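Local atomic coordinates of halocarboxylic acid dehalogenase DehI (Pseudomonas putida, PDB entry 3BJX), a protein that probably hydrolyses the carbon-halogen bond of alpha-halocarboxylic acids, acting as a group I haloacid dehalogenase with an all-helical fold. Residues 100-105 with 297-302; 106-111 with 211-216; 234-239 with 284-289; 173-178 with 205-210. All coordinates share one frame; numbering follows the deposited sequence.

Contact 1 (100-105 with 297-302)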
loop_
_atom_site.group_PDB
_atom_site.type_symbol
_atom_site.label_atom_id
_atom_site.label_comp_id
_atom_site.label_asym_id
_atom_site.label_seq_id
_atom_site.Cartn_x
_atom_site.Cartn_y
_atom_site.Cartn_z
ATOM N N ASN A 100 -29.803 7.100 -11.463
ATOM C CA ASN A 100 -30.144 8.503 -11.219
ATOM C C ASN A 100 -30.235 8.740 -9.708
ATOM O O ASN A 100 -31.286 8.534 -9.097
ATOM C CB ASN A 100 -31.420 8.916 -11.965
ATOM C CG ASN A 100 -31.821 10.365 -11.701
ATOM O OD1 ASN A 100 -32.007 10.771 -10.551
ATOM N ND2 ASN A 100 -31.964 11.148 -12.762
ATOM N N LEU A 101 -29.118 9.157 -9.118
ATOM C CA LEU A 101 -28.976 9.300 -7.654
ATOM C C LEU A 101 -29.874 10.368 -6.998
ATOM O O LEU A 101 -30.303 10.203 -5.860
ATOM C CB LEU A 101 -27.509 9.533 -7.268
ATOM C CG LEU A 101 -27.123 9.530 -5.788
ATOM C CD1 LEU A 101 -27.676 8.303 -5.022
ATOM C CD2 LEU A 101 -25.609 9.602 -5.669
ATOM N N LYS A 102 -30.142 11.450 -7.717
ATOM C CA LYS A 102 -31.034 12.493 -7.239
ATOM C C LYS A 102 -32.464 11.978 -7.021
ATOM O O LYS A 102 -33.000 12.116 -5.931
ATOM C CB LYS A 102 -31.001 13.656 -8.218
ATOM C CG LYS A 102 -31.866 14.833 -7.849
ATOM C CD LYS A 102 -31.813 15.900 -8.948
ATOM C CE LYS A 102 -30.410 15.986 -9.573
ATOM N NZ LYS A 102 -29.990 17.399 -9.750
ATOM N N GLU A 103 -33.069 11.379 -8.051
ATOM C CA GLU A 103 -34.393 10.724 -7.922
ATOM C C GLU A 103 -34.426 9.645 -6.821
ATOM O O GLU A 103 -35.439 9.466 -6.144
ATOM C CB GLU A 103 -34.851 10.113 -9.260
ATOM C CG GLU A 103 -35.238 11.109 -10.383
ATOM C CD GLU A 103 -36.360 12.103 -9.993
ATOM O OE1 GLU A 103 -37.254 11.776 -9.157
ATOM O OE2 GLU A 103 -36.345 13.230 -10.545
ATOM N N ARG A 104 -33.311 8.931 -6.661
ATOM C CA ARG A 104 -33.125 7.963 -5.579
ATOM C C ARG A 104 -33.193 8.594 -4.201
ATOM O O ARG A 104 -33.762 8.017 -3.274
ATOM C CB ARG A 104 -31.783 7.219 -5.752
ATOM C CG ARG A 104 -31.428 6.259 -4.603
ATOM C CD ARG A 104 -32.450 5.124 -4.508
ATOM N NE ARG A 104 -32.304 4.258 -3.334
ATOM C CZ ARG A 104 -33.022 4.347 -2.218
ATOM N NH1 ARG A 104 -33.952 5.285 -2.090
ATOM N NH2 ARG A 104 -32.808 3.486 -1.215
ATOM N N LEU A 105 -32.569 9.756 -4.054
ATOM C CA LEU A 105 -32.567 10.464 -2.787
ATOM C C LEU A 105 -33.931 11.093 -2.520
ATOM O O LEU A 105 -34.373 11.128 -1.382
ATOM C CB LEU A 105 -31.419 11.493 -2.727
ATOM C CG LEU A 105 -30.014 10.845 -2.684
ATOM C CD1 LEU A 105 -28.929 11.892 -2.869
ATOM C CD2 LEU A 105 -29.783 9.990 -1.423
ATOM N N CYS A 297 -23.216 10.224 -10.648
ATOM C CA CYS A 297 -24.535 9.623 -10.570
ATOM C C CYS A 297 -25.545 10.656 -10.158
ATOM O O CYS A 297 -26.725 10.500 -10.444
ATOM C CB CYS A 297 -24.560 8.491 -9.555
ATOM S SG CYS A 297 -23.753 6.972 -10.086
ATOM N N LEU A 298 -25.079 11.716 -9.490
ATOM C CA LEU A 298 -25.951 12.791 -9.035
ATOM C C LEU A 298 -26.148 13.885 -10.087
ATOM O O LEU A 298 -27.287 14.233 -10.397
ATOM C CB LEU A 298 -25.443 13.402 -7.726
ATOM C CG LEU A 298 -26.424 14.345 -7.006
ATOM C CD1 LEU A 298 -27.617 13.574 -6.460
ATOM C CD2 LEU A 298 -25.742 15.159 -5.892
ATOM N N ASP A 299 -25.040 14.406 -10.621
ATOM C CA ASP A 299 -25.044 15.609 -11.459
ATOM C C ASP A 299 -24.557 15.397 -12.899
ATOM O O ASP A 299 -24.661 16.313 -13.717
ATOM C CB ASP A 299 -24.138 16.682 -10.848
ATOM C CG ASP A 299 -24.646 17.228 -9.534
ATOM O OD1 ASP A 299 -25.843 17.087 -9.180
ATOM O OD2 ASP A 299 -23.812 17.825 -8.838
ATOM N N GLY A 300 -23.972 14.236 -13.198
ATOM C CA GLY A 300 -23.403 13.995 -14.519
ATOM C C GLY A 300 -21.899 14.208 -14.626
ATOM O O GLY A 300 -21.243 14.635 -13.670
ATOM N N ALA A 301 -21.366 13.926 -15.812
ATOM C CA ALA A 301 -19.929 13.795 -16.013
ATOM C C ALA A 301 -19.183 15.105 -16.033
ATOM O O ALA A 301 -18.004 15.144 -15.693
ATOM C CB ALA A 301 -19.646 13.018 -17.284
ATOM N N GLU A 302 -19.841 16.171 -16.473
ATOM C CA GLU A 302 -19.164 17.455 -16.585
ATOM C C GLU A 302 -19.094 18.130 -15.232
ATOM O O GLU A 302 -18.053 18.671 -14.852
ATOM C CB GLU A 302 -19.838 18.364 -17.603
ATOM C CG GLU A 302 -19.012 19.597 -17.853
ATOM C CD GLU A 302 -19.671 20.590 -18.775
ATOM O OE1 GLU A 302 -19.339 20.578 -19.985
ATOM O OE2 GLU A 302 -20.504 21.386 -18.283
HETATM O O HOH W 1 -27.971 17.583 -11.069
#
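L101 and L298 form the tight side of this contact, where the start of helix 101-107 meets the end of helix 267-299. Their CA atoms, 4.8 Å apart, are the closest pair of CA atoms across the contact. The amide N of L101 donates to C297 O at 3.0 Å. CB of L101 sits 3.9 Å from CB of C297. With its CG anti to the backbone N (chi1 -168°), L298 sends CD1 to the first turn of the other helix, 3.5 Å from K102 N and 4.2 Å from L105 CD1. V222 also touches L101 and C297, and I115 touches L105 and L298.

The polar side is looser. K102 NZ and D299 OD1 stand 4.2 Å apart, beyond a salt bridge. Water 1 donates to D299 OD1 at 2.9 Å; its link to K102 is doubtful, because it is modelled too close to NZ. D299 is also held by R119 and Y123. R119 lies close to K102 as well, so the carboxylate probably offsets two positive charges. N100 caps helix 101-107 through OD1, 2.8 Å from E103 N; L101 N, also in that first turn, is satisfied instead by the end of helix 267-299, which implies direct backbone coupling of two helix termini.

Contact 2 (106-111 with 211-216)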
loop_
_atom_site.group_PDB
_atom_site.type_symbol
_atom_site.label_atom_id
_atom_site.label_comp_id
_atom_site.label_asym_id
_atom_site.label_seq_id
_atom_site.Cartn_x
_atom_site.Cartn_y
_atom_site.Cartn_z
ATOM N N TYR A 106 -34.616 11.539 -3.572
ATOM C CA TYR A 106 -36.028 11.892 -3.461
ATOM C C TYR A 106 -36.822 10.752 -2.843
ATOM O O TYR A 106 -37.556 10.953 -1.877
ATOM C CB TYR A 106 -36.629 12.203 -4.834
ATOM C CG TYR A 106 -36.220 13.531 -5.433
ATOM C CD1 TYR A 106 -35.828 14.603 -4.634
ATOM C CD2 TYR A 106 -36.293 13.728 -6.799
ATOM C CE1 TYR A 106 -35.481 15.828 -5.201
ATOM C CE2 TYR A 106 -35.950 14.947 -7.379
ATOM C CZ TYR A 106 -35.548 15.991 -6.584
ATOM O OH TYR A 106 -35.199 17.182 -7.197
ATOM N N ALA A 107 -36.673 9.560 -3.426
ATOM C CA ALA A 107 -37.367 8.363 -2.983
ATOM C C ALA A 107 -37.039 8.027 -1.533
ATOM O O ALA A 107 -37.863 7.443 -0.820
ATOM C CB ALA A 107 -37.028 7.200 -3.893
ATOM N N ALA A 108 -35.838 8.394 -1.093
ATOM C CA ALA A 108 -35.492 8.289 0.320
ATOM C C ALA A 108 -35.963 9.542 1.068
ATOM O O ALA A 108 -35.886 9.594 2.294
ATOM C CB ALA A 108 -33.993 8.076 0.478
ATOM N N GLY A 109 -36.532 10.481 0.295
ATOM C CA GLY A 109 -36.654 11.950 0.547
ATOM C C GLY A 109 -36.212 12.564 1.853
ATOM O O GLY A 109 -36.898 12.366 2.855
ATOM N N PHE A 110 -35.142 13.366 1.914
ATOM C CA PHE A 110 -34.448 14.201 0.892
ATOM C C PHE A 110 -35.177 15.070 -0.151
ATOM O O PHE A 110 -35.720 14.591 -1.150
ATOM C CB PHE A 110 -33.161 13.551 0.361
ATOM C CG PHE A 110 -32.405 12.787 1.412
ATOM C CD1 PHE A 110 -31.750 13.455 2.439
ATOM C CD2 PHE A 110 -32.373 11.389 1.391
ATOM C CE1 PHE A 110 -31.070 12.750 3.422
ATOM C CE2 PHE A 110 -31.703 10.684 2.362
ATOM C CZ PHE A 110 -31.049 11.361 3.384
ATOM N N ASP A 111 -35.167 16.371 0.143
ATOM C CA ASP A 111 -35.650 17.417 -0.757
ATOM C C ASP A 111 -34.441 18.079 -1.426
ATOM O O ASP A 111 -33.307 17.714 -1.131
ATOM C CB ASP A 111 -36.504 18.438 0.021
ATOM C CG ASP A 111 -35.734 19.102 1.176
ATOM O OD1 ASP A 111 -35.827 18.615 2.327
ATOM O OD2 ASP A 111 -35.032 20.112 0.927
ATOM N N TRP A 211 -25.415 12.297 7.169
ATOM C CA TRP A 211 -26.710 11.802 6.716
ATOM C C TRP A 211 -26.527 10.310 6.528
ATOM O O TRP A 211 -26.268 9.856 5.404
ATOM C CB TRP A 211 -27.139 12.508 5.430
ATOM C CG TRP A 211 -27.106 13.977 5.569
ATOM C CD1 TRP A 211 -28.045 14.751 6.156
ATOM C CD2 TRP A 211 -26.049 14.861 5.153
ATOM N NE1 TRP A 211 -27.662 16.072 6.119
ATOM C CE2 TRP A 211 -26.437 16.166 5.509
ATOM C CE3 TRP A 211 -24.818 14.673 4.501
ATOM C CZ2 TRP A 211 -25.645 17.288 5.243
ATOM C CZ3 TRP A 211 -24.036 15.789 4.232
ATOM C CH2 TRP A 211 -24.449 17.081 4.621
ATOM N N PRO A 212 -26.632 9.541 7.633
ATOM C CA PRO A 212 -26.385 8.098 7.612
ATOM C C PRO A 212 -27.061 7.344 6.480
ATOM O O PRO A 212 -26.478 6.412 5.982
ATOM C CB PRO A 212 -26.915 7.627 8.977
ATOM C CG PRO A 212 -26.678 8.784 9.856
ATOM C CD PRO A 212 -27.010 9.987 8.995
ATOM N N LYS A 213 -28.255 7.744 6.072
ATOM C CA LYS A 213 -28.986 7.041 5.012
ATOM C C LYS A 213 -28.424 7.358 3.623
ATOM O O LYS A 213 -28.504 6.518 2.723
ATOM C CB LYS A 213 -30.495 7.361 5.089
ATOM C CG LYS A 213 -31.380 6.520 4.135
ATOM C CD LYS A 213 -32.767 7.144 3.960
ATOM C CE LYS A 213 -33.815 6.084 3.533
ATOM N NZ LYS A 213 -35.254 6.520 3.741
ATOM N N VAL A 214 -27.872 8.559 3.444
ATOM C CA VAL A 214 -27.156 8.932 2.222
ATOM C C VAL A 214 -25.917 8.030 2.064
ATOM O O VAL A 214 -25.652 7.483 0.972
ATOM C CB VAL A 214 -26.714 10.442 2.243
ATOM C CG1 VAL A 214 -25.666 10.732 1.173
ATOM C CG2 VAL A 214 -27.909 11.368 2.069
ATOM N N LEU A 215 -25.182 7.871 3.162
ATOM C CA LEU A 215 -23.981 7.059 3.190
ATOM C C LEU A 215 -24.325 5.598 2.891
ATOM O O LEU A 215 -23.612 4.929 2.122
ATOM C CB LEU A 215 -23.255 7.180 4.531
ATOM C CG LEU A 215 -21.987 6.315 4.709
ATOM C CD1 LEU A 215 -20.957 6.520 3.593
ATOM C CD2 LEU A 215 -21.368 6.585 6.046
ATOM N N GLN A 216 -25.424 5.118 3.466
ATOM C CA GLN A 216 -25.882 3.767 3.185
ATOM C C GLN A 216 -26.182 3.530 1.698
ATOM O O GLN A 216 -25.669 2.585 1.106
ATOM C CB GLN A 216 -27.096 3.443 4.043
ATOM C CG GLN A 216 -27.662 2.069 3.768
ATOM C CD GLN A 216 -28.350 1.482 4.971
ATOM O OE1 GLN A 216 -29.211 2.121 5.591
ATOM N NE2 GLN A 216 -27.978 0.253 5.317
#
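F110 and V214 make the closest apolar contact between the turn after helix 101-107 and the first turn of helix 212-223. CG2 of V214 lies over one face of the phenyl ring, 3.4 Å from CZ of F110. It is the CG2 branch that touches because it stands beside the backbone N, whereas CG1 is anti to that N (chi1 165°). W211 contributes more remotely, its CB 4.4 Å from F110 CE1, while its side chain packs on K117 and V121 of helix 112-143.

Aliphatic contacts come from K213. Its chain runs extended from CG outward past the ring and the turn, placing CD 4.0 Å from CE2 of F110 and CE 3.7 Å from CB of A108. CD lies obliquely to the ring, neither over its face nor at its edge.

Polar contacts are few. At the end of that chain, K213 NZ makes a weak hydrogen bond to A108 O at 3.5 Å, so it probably adds little beyond the packing.

The backbones themselves remain apart, since even the nearest CA atoms, those of A108 and K213, are separated by 8.1 Å. V214 also packs on V118 of helix 112-143, and D111 begins that helix as its N-cap. This is a surface contact of an all-helical fold, in which the turn linking two helices lays an aromatic ring on the first turn of a third.

Contact 3 (234-239 with 284-289)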
loop_
_atom_site.group_PDB
_atom_site.type_symbol
_atom_site.label_atom_id
_atom_site.label_comp_id
_atom_site.label_asym_id
_atom_site.label_seq_id
_atom_site.Cartn_x
_atom_site.Cartn_y
_atom_site.Cartn_z
ATOM N N ALA A 234 -8.043 -0.637 -12.362
ATOM C CA ALA A 234 -7.272 -0.079 -13.476
ATOM C C ALA A 234 -7.216 1.447 -13.469
ATOM O O ALA A 234 -6.182 2.043 -13.778
ATOM C CB ALA A 234 -7.814 -0.591 -14.807
ATOM N N LYS A 235 -8.330 2.072 -13.124
ATOM C CA LYS A 235 -8.420 3.519 -13.035
ATOM C C LYS A 235 -7.594 4.077 -11.869
ATOM O O LYS A 235 -6.958 5.118 -12.024
ATOM C CB LYS A 235 -9.894 3.947 -12.900
ATOM C CG LYS A 235 -10.120 5.445 -12.798
ATOM C CD LYS A 235 -9.595 6.157 -13.998
ATOM C CE LYS A 235 -10.463 5.959 -15.247
ATOM N NZ LYS A 235 -9.838 6.665 -16.427
ATOM N N SER A 236 -7.631 3.394 -10.717
ATOM C CA SER A 236 -6.779 3.710 -9.578
ATOM C C SER A 236 -5.270 3.618 -9.905
ATOM O O SER A 236 -4.516 4.553 -9.621
ATOM C CB SER A 236 -7.154 2.828 -8.379
ATOM O OG SER A 236 -6.386 3.183 -7.241
ATOM N N ARG A 237 -4.844 2.513 -10.525
ATOM C CA ARG A 237 -3.467 2.378 -11.015
ATOM C C ARG A 237 -3.066 3.567 -11.927
ATOM O O ARG A 237 -1.981 4.127 -11.785
ATOM C CB ARG A 237 -3.254 1.012 -11.684
ATOM C CG ARG A 237 -2.556 -0.050 -10.746
ATOM C CD ARG A 237 -3.036 -1.529 -10.885
ATOM N NE ARG A 237 -3.467 -1.908 -12.235
ATOM C CZ ARG A 237 -4.467 -2.758 -12.500
ATOM N NH1 ARG A 237 -5.180 -3.337 -11.530
ATOM N NH2 ARG A 237 -4.780 -3.017 -13.754
ATOM N N GLU A 238 -3.973 3.987 -12.803
ATOM C CA GLU A 238 -3.734 5.133 -13.696
ATOM C C GLU A 238 -3.531 6.473 -12.971
ATOM O O GLU A 238 -2.670 7.258 -13.348
ATOM C CB GLU A 238 -4.868 5.250 -14.725
ATOM C CG GLU A 238 -4.980 6.616 -15.386
ATOM C CD GLU A 238 -6.189 6.708 -16.271
ATOM O OE1 GLU A 238 -6.719 5.633 -16.603
ATOM O OE2 GLU A 238 -6.603 7.830 -16.628
ATOM N N LEU A 239 -4.333 6.723 -11.941
ATOM C CA LEU A 239 -4.178 7.894 -11.099
ATOM C C LEU A 239 -2.897 7.867 -10.306
ATOM O O LEU A 239 -2.180 8.866 -10.286
ATOM C CB LEU A 239 -5.358 8.015 -10.136
ATOM C CG LEU A 239 -6.398 9.079 -10.442
ATOM C CD1 LEU A 239 -6.797 9.029 -11.887
ATOM C CD2 LEU A 239 -7.608 8.884 -9.511
ATOM N N ILE A 284 -6.119 7.423 -1.477
ATOM C CA ILE A 284 -6.587 8.687 -2.057
ATOM C C ILE A 284 -7.039 8.490 -3.495
ATOM O O ILE A 284 -8.126 8.946 -3.866
ATOM C CB ILE A 284 -5.517 9.794 -2.077
ATOM C CG1 ILE A 284 -4.785 9.920 -0.737
ATOM C CG2 ILE A 284 -6.159 11.136 -2.535
ATOM C CD1 ILE A 284 -5.509 10.648 0.313
ATOM N N ALA A 285 -6.206 7.853 -4.321
ATOM C CA ALA A 285 -6.647 7.465 -5.682
ATOM C C ALA A 285 -8.022 6.784 -5.634
ATOM O O ALA A 285 -8.944 7.216 -6.334
ATOM C CB ALA A 285 -5.629 6.590 -6.396
ATOM N N ASP A 286 -8.180 5.750 -4.802
ATOM C CA ASP A 286 -9.452 5.013 -4.735
ATOM C C ASP A 286 -10.585 5.948 -4.368
ATOM O O ASP A 286 -11.663 5.885 -4.983
ATOM C CB ASP A 286 -9.428 3.906 -3.674
ATOM C CG ASP A 286 -8.433 2.798 -3.977
ATOM O OD1 ASP A 286 -7.960 2.654 -5.118
ATOM O OD2 ASP A 286 -8.129 2.048 -3.038
ATOM N N ILE A 287 -10.354 6.775 -3.337
ATOM C CA ILE A 287 -11.387 7.669 -2.829
ATOM C C ILE A 287 -11.682 8.760 -3.836
ATOM O O ILE A 287 -12.852 9.104 -4.035
ATOM C CB ILE A 287 -11.077 8.277 -1.413
ATOM C CG1 ILE A 287 -10.894 7.184 -0.342
ATOM C CG2 ILE A 287 -12.195 9.213 -0.981
ATOM C CD1 ILE A 287 -12.110 6.281 -0.106
ATOM N N THR A 288 -10.641 9.297 -4.477
ATOM C CA THR A 288 -10.829 10.255 -5.559
ATOM C C THR A 288 -11.841 9.712 -6.591
ATOM O O THR A 288 -12.773 10.420 -7.004
ATOM C CB THR A 288 -9.483 10.695 -6.265
ATOM O OG1 THR A 288 -8.653 11.437 -5.360
ATOM C CG2 THR A 288 -9.790 11.617 -7.451
ATOM N N ILE A 289 -11.666 8.457 -6.996
ATOM C CA ILE A 289 -12.589 7.817 -7.940
ATOM C C ILE A 289 -14.005 7.594 -7.402
ATOM O O ILE A 289 -14.978 7.833 -8.120
ATOM C CB ILE A 289 -12.022 6.446 -8.450
ATOM C CG1 ILE A 289 -10.715 6.654 -9.219
ATOM C CG2 ILE A 289 -13.033 5.722 -9.319
ATOM C CD1 ILE A 289 -9.872 5.390 -9.275
#
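I289, L239 and S236 carry the largest shares of this helix-helix packing, in which helix 230-248 crosses helix 267-299 inside the all-helical fold. The short segments approach to 8.8 Å between axes, with 120° between their N-to-C directions. The small residues S236 and A285 face each other at the closest point of the backbones, their CA atoms 5.4 Å apart.

I289 has the most surface buried. Because CG1 stands beside the backbone N and chi2 is extended at 158°, CD1 is carried onto the opposing helix, 3.3 Å from the backbone N of S236 and 3.5 Å from CG of K235. The bent lysine chain then leads away, and its NZ bonds to R90 O and to the carboxylate of E238.

L239 lies one turn along from K235 and S236. Its CD2 packs 3.8 Å from CG1 of I289 and 4.1 Å from CG2 of T288, while its CB faces CB of A285. L133 and S91, outside the two segments, also touch this leucine.

S236 supplies the polar link in an otherwise apolar, buried contact. D286 bends back toward it, and the same carboxylate is held through OD2 by R228 and H198. The serine OG donates to D286 OD1 at 2.7 Å, meeting that oxygen nearly along its C-O axis.

Contact 4 (173-178 with 205-210)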
loop_
_atom_site.group_PDB
_atom_site.type_symbol
_atom_site.label_atom_id
_atom_site.label_comp_id
_atom_site.label_asym_id
_atom_site.label_seq_id
_atom_site.Cartn_x
_atom_site.Cartn_y
_atom_site.Cartn_z
ATOM N N LEU A 173 -15.331 21.622 7.255
ATOM C CA LEU A 173 -16.389 20.624 7.077
ATOM C C LEU A 173 -16.490 19.678 8.289
ATOM O O LEU A 173 -15.472 19.140 8.717
ATOM C CB LEU A 173 -16.055 19.817 5.822
ATOM C CG LEU A 173 -17.126 19.463 4.798
ATOM C CD1 LEU A 173 -16.539 19.538 3.431
ATOM C CD2 LEU A 173 -17.682 18.074 5.094
ATOM N N PRO A 174 -17.703 19.488 8.865
ATOM C CA PRO A 174 -17.882 18.571 10.011
ATOM C C PRO A 174 -17.824 17.071 9.672
ATOM O O PRO A 174 -18.656 16.553 8.931
ATOM C CB PRO A 174 -19.285 18.916 10.534
ATOM C CG PRO A 174 -19.991 19.506 9.401
ATOM C CD PRO A 174 -18.970 20.160 8.505
ATOM N N LEU A 175 -16.880 16.369 10.279
ATOM C CA LEU A 175 -16.746 14.948 10.070
ATOM C C LEU A 175 -17.230 14.213 11.301
ATOM O O LEU A 175 -16.917 14.620 12.425
ATOM C CB LEU A 175 -15.278 14.609 9.799
ATOM C CG LEU A 175 -14.511 15.454 8.798
ATOM C CD1 LEU A 175 -13.126 14.918 8.706
ATOM C CD2 LEU A 175 -15.138 15.445 7.403
ATOM N N VAL A 176 -17.974 13.127 11.090
ATOM C CA VAL A 176 -18.412 12.254 12.172
ATOM C C VAL A 176 -17.207 11.572 12.819
ATOM O O VAL A 176 -16.393 10.946 12.130
ATOM C CB VAL A 176 -19.419 11.181 11.667
ATOM C CG1 VAL A 176 -19.720 10.134 12.753
ATOM C CG2 VAL A 176 -20.716 11.849 11.195
ATOM N N ASP A 177 -17.088 11.722 14.146
ATOM C CA ASP A 177 -16.126 10.951 14.921
ATOM C C ASP A 177 -16.633 9.505 15.090
ATOM O O ASP A 177 -17.692 9.281 15.659
ATOM C CB ASP A 177 -15.871 11.616 16.270
ATOM C CG ASP A 177 -14.752 10.957 17.056
ATOM O OD1 ASP A 177 -14.348 9.818 16.771
ATOM O OD2 ASP A 177 -14.278 11.585 18.003
ATOM N N ALA A 178 -15.882 8.531 14.577
ATOM C CA ALA A 178 -16.309 7.131 14.666
ATOM C C ALA A 178 -16.373 6.655 16.132
ATOM O O ALA A 178 -17.145 5.758 16.448
ATOM C CB ALA A 178 -15.401 6.231 13.824
ATOM N N PHE A 205 -16.301 9.777 3.793
ATOM C CA PHE A 205 -17.332 8.927 4.393
ATOM C C PHE A 205 -17.722 9.399 5.796
ATOM O O PHE A 205 -18.887 9.327 6.166
ATOM C CB PHE A 205 -16.911 7.453 4.352
ATOM C CG PHE A 205 -16.674 6.939 2.953
ATOM C CD1 PHE A 205 -17.568 7.253 1.910
ATOM C CD2 PHE A 205 -15.563 6.148 2.658
ATOM C CE1 PHE A 205 -17.344 6.801 0.617
ATOM C CE2 PHE A 205 -15.333 5.699 1.363
ATOM C CZ PHE A 205 -16.225 6.014 0.341
ATOM N N GLN A 206 -16.763 9.907 6.568
ATOM C CA GLN A 206 -17.091 10.623 7.822
ATOM C C GLN A 206 -18.070 11.796 7.640
ATOM O O GLN A 206 -18.894 12.100 8.512
ATOM C CB GLN A 206 -15.815 11.127 8.489
ATOM C CG GLN A 206 -14.926 10.010 9.014
ATOM C CD GLN A 206 -13.657 10.547 9.656
ATOM O OE1 GLN A 206 -12.569 10.465 9.081
ATOM N NE2 GLN A 206 -13.794 11.116 10.843
ATOM N N ALA A 207 -17.979 12.452 6.494
ATOM C CA ALA A 207 -18.716 13.659 6.253
ATOM C C ALA A 207 -20.123 13.362 5.785
ATOM O O ALA A 207 -21.052 14.114 6.066
ATOM C CB ALA A 207 -17.981 14.486 5.235
ATOM N N LEU A 208 -20.276 12.277 5.031
ATOM C CA LEU A 208 -21.571 11.883 4.478
ATOM C C LEU A 208 -22.349 11.163 5.566
ATOM O O LEU A 208 -23.582 11.210 5.582
ATOM C CB LEU A 208 -21.387 11.001 3.241
ATOM C CG LEU A 208 -20.817 11.693 1.982
ATOM C CD1 LEU A 208 -20.113 10.689 1.067
ATOM C CD2 LEU A 208 -21.864 12.495 1.187
ATOM N N ALA A 209 -21.613 10.538 6.497
ATOM C CA ALA A 209 -22.197 9.923 7.703
ATOM C C ALA A 209 -23.029 10.911 8.545
ATOM O O ALA A 209 -23.728 10.499 9.456
ATOM C CB ALA A 209 -21.124 9.253 8.553
ATOM N N ASN A 210 -22.931 12.206 8.246
ATOM C CA ASN A 210 -23.851 13.202 8.778
ATOM C C ASN A 210 -25.274 12.872 8.354
ATOM O O ASN A 210 -26.226 13.134 9.075
ATOM C CB ASN A 210 -23.467 14.608 8.288
ATOM C CG ASN A 210 -22.336 15.212 9.095
ATOM O OD1 ASN A 210 -22.415 15.274 10.318
ATOM N ND2 ASN A 210 -21.277 15.643 8.421
#
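The extended loop 173-178 passes beside the backbone of helix 203-208, bringing CA of L175 within 4.5 Å of CA of A207, and V176 N donates to Q206 O at 2.9 Å. The side-chain amide of Q206 adds a second bond to the same valine: NE2 donates to V176 O at 2.9 Å and nearly straight (171°), with the oxygen close to the amide plane. Q206 therefore grips both polar backbone atoms of V176, one with its main chain and one with its side chain, whose extended form beyond CG places NE2 there. Its OE1 has a weak hydrogen bond from R55.

In this all-helical protein the loop joins helix 155-158 to helix 183-195, so these bonds fasten a long connection to a short helix. N210, four residues on from Q206, makes a comparable link. Its ND2 donates to P174 O at 2.8 Å and also to A207 O, two acceptors that fix how the amide is turned.

Apolar groups fill in between. CB of A207 meets both L173 CD2, at 3.6 Å, and L175 CD2, with V121 of helix 112-143 packing on L173 and A207 alike. Further along, V176 turns CG2, which stands beside its backbone N, onto A209, 3.7 Å from that alanine's CB; V185 of helix 183-195 touches both residues.

Contacts 1 and 2 share helix 101-107; their centres lie 13 Å apart and they touch, with L105 CD2 4.2 Å from V214 CG2. Contacts 2 and 4 lie on successive helices, 212-223 and 203-208, with centres 15 Å apart, and L215 packs against A209. Contact 3 shares helix 267-299 with contact 1, about 21 Å away between centres, and meets contact 4 where I287 packs on F205. Along the chain, contact 1 encloses all the others, contact 2 encloses contact 4, and contact 3 follows them. Helix 267-299 thus extends from the buried interior to the partly buried contact 1, joining chain regions distant in sequence without any strand.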